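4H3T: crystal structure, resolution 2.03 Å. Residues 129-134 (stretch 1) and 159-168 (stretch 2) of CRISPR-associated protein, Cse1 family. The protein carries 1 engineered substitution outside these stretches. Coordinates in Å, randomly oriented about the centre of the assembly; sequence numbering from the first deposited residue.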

# COMPACT_ATOMS: atom_id res chain seq x y z
N ASN A 129 9.88 -20.40 10.16
CA ASN A 129 10.15 -19.73 8.89
C ASN A 129 8.85 -19.59 8.04
O ASN A 129 8.74 -18.63 7.29
CB ASN A 129 11.23 -20.53 8.13
CG ASN A 129 11.65 -19.85 6.89
OD1 ASN A 129 11.40 -20.33 5.78
ND2 ASN A 129 12.31 -18.70 7.07
N SER A 130 7.83 -20.46 8.24
CA SER A 130 6.51 -20.33 7.55
C SER A 130 5.78 -18.99 7.91
O SER A 130 4.86 -18.56 7.19
CB SER A 130 5.62 -21.52 7.90
OG SER A 130 5.25 -21.44 9.26
N LEU A 131 6.13 -18.33 9.04
CA LEU A 131 5.52 -17.04 9.42
C LEU A 131 6.18 -15.88 8.65
O LEU A 131 5.63 -14.80 8.55
CB LEU A 131 5.75 -16.89 10.95
CG LEU A 131 4.96 -15.97 11.79
CD1 LEU A 131 3.46 -16.11 11.63
CD2 LEU A 131 5.39 -16.13 13.21
N VAL A 132 7.34 -16.12 8.05
CA VAL A 132 8.05 -15.06 7.32
C VAL A 132 7.51 -14.96 5.91
O VAL A 132 7.43 -15.97 5.26
CB VAL A 132 9.56 -15.36 7.30
CG1 VAL A 132 10.33 -14.36 6.41
CG2 VAL A 132 10.13 -15.41 8.74
N ALA A 133 7.20 -13.73 5.42
CA ALA A 133 6.84 -13.53 4.02
C ALA A 133 8.14 -13.28 3.25
O ALA A 133 8.99 -12.48 3.72
CB ALA A 133 5.94 -12.31 3.87
N TYR A 134 8.22 -13.82 2.06
CA TYR A 134 9.34 -13.58 1.14
C TYR A 134 8.82 -12.85 -0.14
O TYR A 134 7.61 -12.81 -0.44
CB TYR A 134 10.05 -14.92 0.81
CG TYR A 134 10.85 -15.43 2.00
CD1 TYR A 134 12.09 -14.90 2.32
CD2 TYR A 134 10.34 -16.44 2.83
CE1 TYR A 134 12.81 -15.33 3.43
CE2 TYR A 134 11.09 -16.94 3.89
CZ TYR A 134 12.31 -16.37 4.21
OH TYR A 134 13.04 -16.81 5.30
N GLU A 159 11.20 -10.60 15.91
CA GLU A 159 10.87 -10.98 14.53
C GLU A 159 9.54 -11.66 14.48
O GLU A 159 8.72 -11.41 13.58
CB GLU A 159 11.91 -11.92 13.90
CG GLU A 159 13.28 -11.30 13.65
CD GLU A 159 14.45 -12.25 13.42
OE1 GLU A 159 14.47 -13.38 13.95
OE2 GLU A 159 15.41 -11.79 12.78
N ALA A 160 9.30 -12.56 15.44
CA ALA A 160 8.06 -13.33 15.44
C ALA A 160 6.87 -12.41 15.66
O ALA A 160 5.85 -12.57 15.01
CB ALA A 160 8.07 -14.44 16.48
N ALA A 161 7.01 -11.45 16.56
CA ALA A 161 5.92 -10.48 16.84
C ALA A 161 5.58 -9.66 15.59
O ALA A 161 4.39 -9.46 15.30
CB ALA A 161 6.30 -9.56 17.97
N ARG A 162 6.60 -9.17 14.86
CA ARG A 162 6.35 -8.39 13.65
C ARG A 162 5.63 -9.23 12.60
O ARG A 162 4.62 -8.79 12.04
CB ARG A 162 7.64 -7.87 13.06
CG ARG A 162 8.25 -6.76 13.86
CD ARG A 162 9.40 -6.10 13.14
NE ARG A 162 10.53 -6.98 12.84
CZ ARG A 162 11.64 -7.09 13.54
NH1 ARG A 162 11.77 -6.49 14.71
NH2 ARG A 162 12.62 -7.89 13.11
N TRP A 163 6.10 -10.47 12.37
CA TRP A 163 5.46 -11.31 11.39
C TRP A 163 4.07 -11.80 11.79
O TRP A 163 3.24 -12.07 10.90
CB TRP A 163 6.31 -12.47 11.01
CG TRP A 163 7.50 -12.06 10.21
CD1 TRP A 163 8.81 -12.20 10.57
CD2 TRP A 163 7.50 -11.51 8.90
NE1 TRP A 163 9.63 -11.76 9.55
CE2 TRP A 163 8.85 -11.23 8.56
CE3 TRP A 163 6.49 -11.06 8.03
CZ2 TRP A 163 9.22 -10.69 7.33
CZ3 TRP A 163 6.85 -10.51 6.82
CH2 TRP A 163 8.21 -10.29 6.51
N LEU A 164 3.83 -11.91 13.09
CA LEU A 164 2.53 -12.28 13.62
C LEU A 164 1.47 -11.21 13.28
O LEU A 164 0.41 -11.55 12.80
CB LEU A 164 2.66 -12.46 15.13
CG LEU A 164 1.44 -12.71 15.95
CD1 LEU A 164 0.76 -14.00 15.52
CD2 LEU A 164 1.83 -12.79 17.42
N VAL A 165 1.83 -9.92 13.45
CA VAL A 165 1.00 -8.80 13.14
C VAL A 165 0.76 -8.77 11.64
O VAL A 165 -0.37 -8.64 11.20
CB VAL A 165 1.62 -7.48 13.65
CG1 VAL A 165 0.76 -6.28 13.18
CG2 VAL A 165 1.68 -7.49 15.18
N GLU A 166 1.79 -9.04 10.87
CA GLU A 166 1.65 -9.05 9.43
C GLU A 166 0.79 -10.19 8.95
O GLU A 166 0.01 -9.99 8.01
CB GLU A 166 3.06 -9.10 8.77
CG GLU A 166 3.10 -8.93 7.25
CD GLU A 166 3.03 -10.18 6.39
OE1 GLU A 166 2.72 -11.25 6.95
OE2 GLU A 166 3.21 -10.08 5.15
N ARG A 167 0.92 -11.40 9.53
CA ARG A 167 0.23 -12.56 8.99
C ARG A 167 -1.28 -12.49 9.17
O ARG A 167 -2.00 -13.02 8.35
CB ARG A 167 0.81 -13.85 9.58
CG ARG A 167 0.32 -15.09 8.90
CD ARG A 167 0.48 -15.10 7.40
NE ARG A 167 0.60 -16.47 6.94
CZ ARG A 167 1.73 -17.15 6.84
NH1 ARG A 167 1.70 -18.44 6.51
NH2 ARG A 167 2.89 -16.56 7.10
N HIS A 168 -1.76 -11.89 10.24
CA HIS A 168 -3.20 -11.74 10.42
C HIS A 168 -3.85 -10.88 9.33
O HIS A 168 -5.03 -11.09 8.99
CB HIS A 168 -3.52 -11.08 11.74
CG HIS A 168 -3.55 -12.01 12.90
ND1 HIS A 168 -4.58 -12.90 13.06
CD2 HIS A 168 -2.62 -12.23 13.86
CE1 HIS A 168 -4.31 -13.54 14.19
NE2 HIS A 168 -3.12 -13.20 14.68
O HOH W 1 3.74 -13.81 7.05

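Stretch 2 is a continuous helix, and the residues that meet stretch 1 recur along one side of it, at Ala-160, Trp-163, Glu-166 and Arg-167. Together the two stretches bury 419 Å². At Ala-160 the small side chain adds little bulk, and the Leu-131 side chain reaches the backbone here, CD2 of Leu-131 lying 4.0 Å from O of Ala-160. That oxygen is already engaged within the helix by N of Leu-164, so an apolar neighbour costs it nothing.

Trp-163 is the centre of the contact. Its CB points toward stretch 1, and the m rotamer with chi2 of 117° lays the broad indole beneath the loop. Val-132 CA sits 4.0 Å from the centroid of its five-membered ring, only 12° off the normal, a CH-pi contact. Over the same face lie CG2 of Val-132, 3.9 Å from CD1 of Trp-163, and N of Ala-133, 3.5 Å from CZ3 of Trp-163. CB of Ala-133 packs 3.6 Å from CZ3 of Trp-163; a methyl group suffices where the backbone already comes so close to the ring. Leu-131, buried, starts sideways but brings its end nearer the helix, placing CG 3.8 Å from CB of Trp-163.

One turn after Trp-163, the polar part of the contact begins. Glu-166 OE1 accepts a hydrogen bond from a water oxygen at 2.8 Å, which also donates to Leu-131 O at 2.6 Å and accepts from Arg-167 NH2 at 2.9 Å. The water thus ties the carboxylate to a backbone carbonyl and a guanidinium.

Arg-167 has the length to reach the backbone carbonyl of Ser-130, within the 3-10 segment: NH2 donates to Ser-130 O at 2.8 Å, and NH1 adds a weak bond to Ser-130 O at 3.2 Å. The carbonyl lies near the guanidinium plane, where its hydrogens point. Closer to the helix, CB of Arg-167 packs 4.0 Å from CD1 of Leu-131.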